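PDB 3NOH: putative peptide binding protein from Ruminococcus gnavus, which is of unconfirmed function but probably binds peptides. Local coordinates for residues L43-I54 / Y76-A87. Sequence-based numbering, arbitrary orientation. Where two conformers were deposited one is given.
Sequences LKAFVTGKTDSI and YADSLCERLNDA
The ring of Phe46 lies against the helix that ends at Asp86, with CD2 of Leu84 over one of its faces, 3.8 Å from the ring centroid in a CH-pi contact. That methyl sits 3.4 Å above the ring plane, displaced toward the CD1–CE1 side. At the ring's edge, near its plane, are CD1 of Leu80 and the backbone oxygen of Arg83, the latter 3.4 Å from Phe46 CZ, while the methyl of Ala87 comes in obliquely at CE2. With CG anti to the backbone N (chi1 -170°), the ring of Phe46 reaches across to the C-terminal part of the partner helix and to Ala87 just beyond it. The second flat group, the phenol of Tyr76, has water 1 at its edge, in the ring plane and hydrogen-bonded to OH; the water lies unusually close to Val47 O, so a water bridge between the two helices is tentative. Tyr76 OH also lies 3.4 Å from Val47 CG1, whereas Val47 CG2 packs on the CD2 methyl of Leu80, the two side chains crossing at about a right angle.

Helices 37-47 and 71-86 belong to an alpha/beta fold with a mixed five-stranded sheet, and their short segments cross at 121° with the axes 11.7 Å apart. Leu43 and Val47 also touch strand 22-27, and Leu84 reaches Val91 of strand 90-96, so the interhelical packing continues into the sheet. After Val47 the chain turns through a Schellman motif at Gly49 and then an ST turn, in which Ser53 N donates to Thr51 OG1. The chain then comes back to Ala87, where no direct hydrogen bond spans the segments: water 2 accepts from Ile54 N and donates to Ala87 O, and water 3 donates to the carbonyl oxygens of both residues.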
ATOM      1  N   LEU A  43      -8.417  -1.471  -5.874  1.00 32.55           N
ATOM      2  CA  LEU A  43      -7.439  -1.726  -4.786  1.00 29.46           C
ATOM      3  C   LEU A  43      -7.780  -0.978  -3.494  1.00 32.04           C
ATOM      4  O   LEU A  43      -7.635  -1.532  -2.391  1.00 33.40           O
ATOM      5  CB  LEU A  43      -5.983  -1.446  -5.173  1.00 28.67           C
ATOM      6  CG  LEU A  43      -5.351  -2.438  -6.136  1.00 29.28           C
ATOM      7  CD1 LEU A  43      -4.061  -1.860  -6.740  1.00 27.68           C
ATOM      8  CD2 LEU A  43      -5.124  -3.793  -5.379  1.00 29.84           C
ATOM      9  N   LYS A  44      -8.199   0.283  -3.614  1.00 31.41           N
ATOM     10  CA  LYS A  44      -8.637   1.002  -2.447  1.00 32.42           C
ATOM     11  C   LYS A  44      -9.778   0.282  -1.741  1.00 37.09           C
ATOM     12  O   LYS A  44      -9.748   0.110  -0.515  1.00 37.50           O
ATOM     13  CB  LYS A  44      -9.088   2.421  -2.846  1.00 31.40           C
ATOM     14  CG  LYS A  44      -7.954   3.332  -3.252  1.00 32.11           C
ATOM     15  CD  LYS A  44      -8.476   4.652  -3.766  1.00 35.61           C
ATOM     16  CE  LYS A  44      -7.399   5.587  -4.249  1.00 39.99           C
ATOM     17  NZ  LYS A  44      -8.021   6.837  -4.787  1.00 37.44           N
ATOM     18  N   ALA A  45     -10.784  -0.115  -2.526  1.00 36.38           N
ATOM     19  CA  ALA A  45     -11.945  -0.816  -2.011  1.00 39.01           C
ATOM     20  C   ALA A  45     -11.512  -2.127  -1.363  1.00 41.38           C
ATOM     21  O   ALA A  45     -12.062  -2.540  -0.341  1.00 43.79           O
ATOM     22  CB  ALA A  45     -12.966  -1.084  -3.135  1.00 41.23           C
ATOM     23  N   PHE A  46     -10.547  -2.807  -1.975  1.00 36.13           N
ATOM     24  CA  PHE A  46     -10.105  -4.089  -1.429  1.00 38.81           C
ATOM     25  C   PHE A  46      -9.433  -3.906  -0.087  1.00 37.51           C
ATOM     26  O   PHE A  46      -9.709  -4.643   0.860  1.00 40.19           O
ATOM     27  CB  PHE A  46      -9.126  -4.780  -2.365  1.00 36.49           C
ATOM     28  CG  PHE A  46      -8.814  -6.217  -1.967  1.00 33.60           C
ATOM     29  CD1 PHE A  46      -7.818  -6.482  -1.002  1.00 34.96           C
ATOM     30  CD2 PHE A  46      -9.472  -7.260  -2.566  1.00 36.95           C
ATOM     31  CE1 PHE A  46      -7.519  -7.793  -0.643  1.00 37.45           C
ATOM     32  CE2 PHE A  46      -9.194  -8.591  -2.212  1.00 39.97           C
ATOM     33  CZ  PHE A  46      -8.205  -8.841  -1.247  1.00 37.42           C
ATOM     34  N   VAL A  47      -8.529  -2.933  -0.020  1.00 39.16           N
ATOM     35  CA  VAL A  47      -7.798  -2.687   1.198  1.00 41.52           C
ATOM     36  C   VAL A  47      -8.713  -2.282   2.371  1.00 45.08           C
ATOM     37  O   VAL A  47      -8.445  -2.676   3.496  1.00 51.00           O
ATOM     38  CB  VAL A  47      -6.634  -1.664   0.958  1.00 39.63           C
ATOM     39  CG1 VAL A  47      -5.994  -1.275   2.255  1.00 47.96           C
ATOM     40  CG2 VAL A  47      -5.605  -2.256  -0.001  1.00 36.28           C
ATOM     41  N   THR A  48      -9.803  -1.553   2.105  1.00 44.05           N
ATOM     42  CA  THR A  48     -10.769  -1.159   3.150  1.00 48.55           C
ATOM     43  C   THR A  48     -11.840  -2.193   3.448  1.00 53.29           C
ATOM     44  O   THR A  48     -12.769  -1.912   4.211  1.00 58.74           O
ATOM     45  CB  THR A  48     -11.469   0.155   2.765  1.00 49.08           C
ATOM     46  OG1 THR A  48     -12.242  -0.037   1.567  1.00 51.43           O
ATOM     47  CG2 THR A  48     -10.443   1.257   2.549  1.00 45.28           C
ATOM     48  N   GLY A  49     -11.758  -3.375   2.837  1.00 54.20           N
ATOM     49  CA  GLY A  49     -12.765  -4.423   3.049  1.00 55.22           C
ATOM     50  C   GLY A  49     -14.084  -4.268   2.314  1.00 56.84           C
ATOM     51  O   GLY A  49     -14.972  -5.081   2.504  1.00 61.20           O
ATOM     52  N   LYS A  50     -14.238  -3.237   1.479  1.00 56.34           N
ATOM     53  CA  LYS A  50     -15.482  -3.045   0.718  1.00 57.97           C
ATOM     54  C   LYS A  50     -15.666  -4.111  -0.379  1.00 58.93           C
ATOM     55  O   LYS A  50     -16.785  -4.301  -0.859  1.00 61.46           O
ATOM     56  CB  LYS A  50     -15.588  -1.627   0.112  1.00 57.12           C
ATOM     57  CG  LYS A  50     -15.707  -0.501   1.150  1.00 62.94           C
ATOM     58  CD  LYS A  50     -15.962   0.878   0.525  1.00 67.30           C
ATOM     59  N   THR A  51     -14.579  -4.778  -0.780  1.00 55.92           N
ATOM     60  CA  THR A  51     -14.622  -5.892  -1.734  1.00 54.94           C
ATOM     61  C   THR A  51     -13.565  -6.924  -1.360  1.00 53.44           C
ATOM     62  O   THR A  51     -12.565  -6.588  -0.733  1.00 51.01           O
ATOM     63  CB  THR A  51     -14.383  -5.399  -3.181  1.00 53.45           C
ATOM     64  OG1 THR A  51     -14.513  -6.499  -4.094  1.00 56.33           O
ATOM     65  CG2 THR A  51     -12.968  -4.731  -3.319  1.00 45.19           C
ATOM     66  N   ASP A  52     -13.778  -8.181  -1.743  1.00 54.43           N
ATOM     67  CA  ASP A  52     -12.707  -9.192  -1.598  1.00 55.29           C
ATOM     68  C   ASP A  52     -12.345  -9.786  -2.974  1.00 52.24           C
ATOM     69  O   ASP A  52     -11.789 -10.879  -3.074  1.00 53.36           O
ATOM     70  CB  ASP A  52     -13.084 -10.260  -0.545  1.00 60.07           C
ATOM     71  CG  ASP A  52     -14.373 -10.985  -0.868  1.00 69.87           C
ATOM     72  OD1 ASP A  52     -14.324 -11.893  -1.718  1.00 82.03           O
ATOM     73  OD2 ASP A  52     -15.425 -10.674  -0.254  1.00 88.89           O
ATOM     74  N   SER A  53     -12.644  -9.009  -4.023  1.00 50.92           N
ATOM     75  CA  SER A  53     -12.416  -9.390  -5.415  0.50 51.57           C
ATOM     76  C   SER A  53     -11.538  -8.339  -6.109  1.00 49.00           C
ATOM     77  O   SER A  53     -11.656  -7.149  -5.828  1.00 46.13           O
ATOM     78  CB  SER A  53     -13.780  -9.512  -6.127  0.50 55.45           C
ATOM     79  OG  SER A  53     -13.651  -9.634  -7.532  0.50 60.62           O
ATOM     80  N   ILE A  54     -10.668  -8.789  -7.012  1.00 46.51           N
ATOM     81  CA  ILE A  54      -9.905  -7.902  -7.895  1.00 46.86           C
ATOM     82  C   ILE A  54     -10.187  -8.416  -9.321  1.00 49.01           C
ATOM     83  O   ILE A  54      -9.729  -9.516  -9.713  1.00 50.00           O
ATOM     84  CB  ILE A  54      -8.393  -7.903  -7.623  1.00 49.43           C
ATOM     85  CG1 ILE A  54      -8.066  -7.485  -6.192  1.00 51.66           C
ATOM     86  CG2 ILE A  54      -7.680  -6.941  -8.582  1.00 53.64           C
ATOM     87  CD1 ILE A  54      -8.307  -6.028  -5.925  1.00 52.89           C
ATOM     88  N   TYR A  76       0.315  -6.419   9.587  1.00 26.73           N
ATOM     89  CA  TYR A  76      -0.871  -6.027   8.783  1.00 27.86           C
ATOM     90  C   TYR A  76      -0.608  -6.263   7.276  1.00 25.68           C
ATOM     91  O   TYR A  76      -1.441  -6.868   6.577  1.00 26.16           O
ATOM     92  CB  TYR A  76      -1.248  -4.546   9.026  1.00 26.77           C
ATOM     93  CG  TYR A  76      -2.271  -4.043   8.051  1.00 28.31           C
ATOM     94  CD1 TYR A  76      -3.637  -4.247   8.281  1.00 29.75           C
ATOM     95  CD2 TYR A  76      -1.887  -3.427   6.859  1.00 27.60           C
ATOM     96  CE1 TYR A  76      -4.615  -3.827   7.309  1.00 34.44           C
ATOM     97  CE2 TYR A  76      -2.850  -3.011   5.906  1.00 28.45           C
ATOM     98  CZ  TYR A  76      -4.190  -3.218   6.148  1.00 31.49           C
ATOM     99  OH  TYR A  76      -5.089  -2.790   5.193  1.00 37.47           O
ATOM    100  N   ALA A  77       0.558  -5.822   6.820  1.00 25.98           N
ATOM    101  CA  ALA A  77       0.939  -5.915   5.414  1.00 22.90           C
ATOM    102  C   ALA A  77       1.049  -7.382   4.966  1.00 21.99           C
ATOM    103  O   ALA A  77       0.549  -7.770   3.890  1.00 24.54           O
ATOM    104  CB  ALA A  77       2.267  -5.162   5.179  1.00 20.89           C
ATOM    105  N   ASP A  78       1.650  -8.198   5.809  1.00 22.86           N
ATOM    106  CA  ASP A  78       1.829  -9.621   5.480  1.00 22.59           C
ATOM    107  C   ASP A  78       0.436 -10.292   5.317  1.00 25.02           C
ATOM    108  O   ASP A  78       0.241 -11.141   4.459  1.00 27.02           O
ATOM    109  CB  ASP A  78       2.697 -10.358   6.498  1.00 23.77           C
ATOM    110  CG  ASP A  78       4.193  -9.990   6.435  1.00 25.61           C
ATOM    111  OD1 ASP A  78       4.620  -9.389   5.435  1.00 26.55           O
ATOM    112  OD2 ASP A  78       4.888 -10.346   7.398  1.00 30.17           O
ATOM    113  N   SER A  79      -0.495  -9.931   6.198  1.00 28.11           N
ATOM    114  CA  SER A  79      -1.867 -10.447   6.151  1.00 28.21           C
ATOM    115  C   SER A  79      -2.606  -9.983   4.895  1.00 28.25           C
ATOM    116  O   SER A  79      -3.314 -10.777   4.254  1.00 29.64           O
ATOM    117  CB  SER A  79      -2.623  -9.993   7.408  1.00 34.37           C
ATOM    118  OG  SER A  79      -2.174 -10.724   8.533  1.00 38.83           O
ATOM    119  N   LEU A  80      -2.460  -8.697   4.579  1.00 27.67           N
ATOM    120  CA  LEU A  80      -3.051  -8.090   3.374  1.00 27.88           C
ATOM    121  C   LEU A  80      -2.513  -8.791   2.138  1.00 27.90           C
ATOM    122  O   LEU A  80      -3.270  -9.063   1.205  1.00 27.33           O
ATOM    123  CB  LEU A  80      -2.750  -6.588   3.313  1.00 28.47           C
ATOM    124  CG  LEU A  80      -3.186  -5.852   2.055  1.00 28.51           C
ATOM    125  CD1 LEU A  80      -4.713  -5.907   1.829  1.00 31.22           C
ATOM    126  CD2 LEU A  80      -2.712  -4.344   2.050  1.00 26.04           C
ATOM    127  N   CYS A  81      -1.211  -9.083   2.156  1.00 26.89           N
ATOM    128  CA  CYS A  81      -0.565  -9.836   1.051  1.00 27.85           C
ATOM    129  C   CYS A  81      -1.239 -11.189   0.815  1.00 27.62           C
ATOM    130  O   CYS A  81      -1.528 -11.607  -0.317  1.00 27.77           O
ATOM    131  CB  CYS A  81       0.917 -10.042   1.394  1.00 25.46           C
ATOM    132  SG  CYS A  81       1.872 -10.613   0.000  1.00 28.38           S
ATOM    133  N   GLU A  82      -1.497 -11.921   1.899  1.00 27.83           N
ATOM    134  CA  GLU A  82      -2.228 -13.154   1.808  1.00 29.77           C
ATOM    135  C   GLU A  82      -3.638 -12.971   1.170  1.00 28.65           C
ATOM    136  O   GLU A  82      -4.055 -13.750   0.296  1.00 28.90           O
ATOM    137  CB  GLU A  82      -2.348 -13.771   3.192  1.00 31.81           C
ATOM    138  CG  GLU A  82      -2.939 -15.119   3.171  1.00 40.04           C
ATOM    139  CD  GLU A  82      -2.957 -15.736   4.566  1.00 54.26           C
ATOM    140  OE1 GLU A  82      -2.222 -15.235   5.463  1.00 58.11           O
ATOM    141  OE2 GLU A  82      -3.716 -16.706   4.740  1.00 56.03           O
ATOM    142  N   ARG A  83      -4.346 -11.928   1.591  1.00 28.48           N
ATOM    143  CA  ARG A  83      -5.682 -11.706   1.032  0.50 30.70           C
ATOM    144  C   ARG A  83      -5.595 -11.301  -0.448  1.00 28.84           C
ATOM    145  O   ARG A  83      -6.410 -11.781  -1.251  1.00 32.16           O
ATOM    146  CB  ARG A  83      -6.484 -10.687   1.854  0.50 29.18           C
ATOM    147  CG  ARG A  83      -6.813 -11.158   3.268  0.50 31.90           C
ATOM    148  CD  ARG A  83      -7.775 -10.175   4.004  0.50 32.92           C
ATOM    149  NE  ARG A  83      -7.329  -8.774   4.046  0.50 36.65           N
ATOM    150  CZ  ARG A  83      -6.523  -8.255   4.975  0.50 33.12           C
ATOM    151  NH1 ARG A  83      -6.035  -9.025   5.939  0.50 33.09           N
ATOM    152  NH2 ARG A  83      -6.215  -6.966   4.949  0.50 38.74           N
ATOM    153  N   LEU A  84      -4.632 -10.446  -0.802  1.00 29.45           N
ATOM    154  CA  LEU A  84      -4.470 -10.060  -2.200  1.00 30.17           C
ATOM    155  C   LEU A  84      -4.118 -11.255  -3.068  1.00 30.04           C
ATOM    156  O   LEU A  84      -4.725 -11.441  -4.118  1.00 30.30           O
ATOM    157  CB  LEU A  84      -3.430  -8.941  -2.342  1.00 28.69           C
ATOM    158  CG  LEU A  84      -3.899  -7.539  -1.907  1.00 27.16           C
ATOM    159  CD1 LEU A  84      -2.637  -6.635  -1.727  1.00 29.81           C
ATOM    160  CD2 LEU A  84      -4.957  -7.004  -2.937  1.00 32.12           C
ATOM    161  N   ASN A  85      -3.212 -12.128  -2.596  1.00 27.46           N
ATOM    162  CA  ASN A  85      -2.873 -13.285  -3.413  0.50 27.24           C
ATOM    163  C   ASN A  85      -3.970 -14.327  -3.467  1.00 29.77           C
ATOM    164  O   ASN A  85      -4.157 -14.999  -4.490  1.00 31.56           O
ATOM    165  CB  ASN A  85      -1.498 -13.832  -3.052  0.50 26.61           C
ATOM    166  CG  ASN A  85      -0.454 -12.792  -3.276  0.50 24.74           C
ATOM    167  OD1 ASN A  85      -0.811 -11.660  -3.693  0.50 24.15           O
ATOM    168  ND2 ASN A  85       0.827 -13.122  -3.003  0.50 20.47           N
ATOM    169  N   ASP A  86      -4.760 -14.433  -2.409  1.00 31.06           N
ATOM    170  CA  ASP A  86      -5.956 -15.271  -2.453  1.00 35.09           C
ATOM    171  C   ASP A  86      -6.948 -14.796  -3.531  1.00 37.23           C
ATOM    172  O   ASP A  86      -7.671 -15.600  -4.121  1.00 38.98           O
ATOM    173  CB  ASP A  86      -6.648 -15.271  -1.077  1.00 38.47           C
ATOM    174  CG  ASP A  86      -5.900 -16.113  -0.032  1.00 45.10           C
ATOM    175  OD1 ASP A  86      -4.940 -16.838  -0.390  1.00 39.85           O
ATOM    176  OD2 ASP A  86      -6.261 -16.026   1.159  1.00 44.65           O
ATOM    177  N   ALA A  87      -6.940 -13.483  -3.781  1.00 35.95           N
ATOM    178  CA  ALA A  87      -7.816 -12.853  -4.771  1.00 37.63           C
ATOM    179  C   ALA A  87      -7.202 -12.871  -6.185  1.00 40.92           C
ATOM    180  O   ALA A  87      -7.792 -12.355  -7.126  1.00 43.02           O
ATOM    181  CB  ALA A  87      -8.150 -11.441  -4.346  1.00 37.58           C
TER
HETATM  182  O   HOH W   1      -7.695  -2.609   5.832  1.00 44.90           O
HETATM  183  O   HOH W   2     -10.407 -11.566  -7.307  1.00 35.76           O
HETATM  184  O   HOH W   3      -7.054 -10.634  -9.482  1.00 53.15           O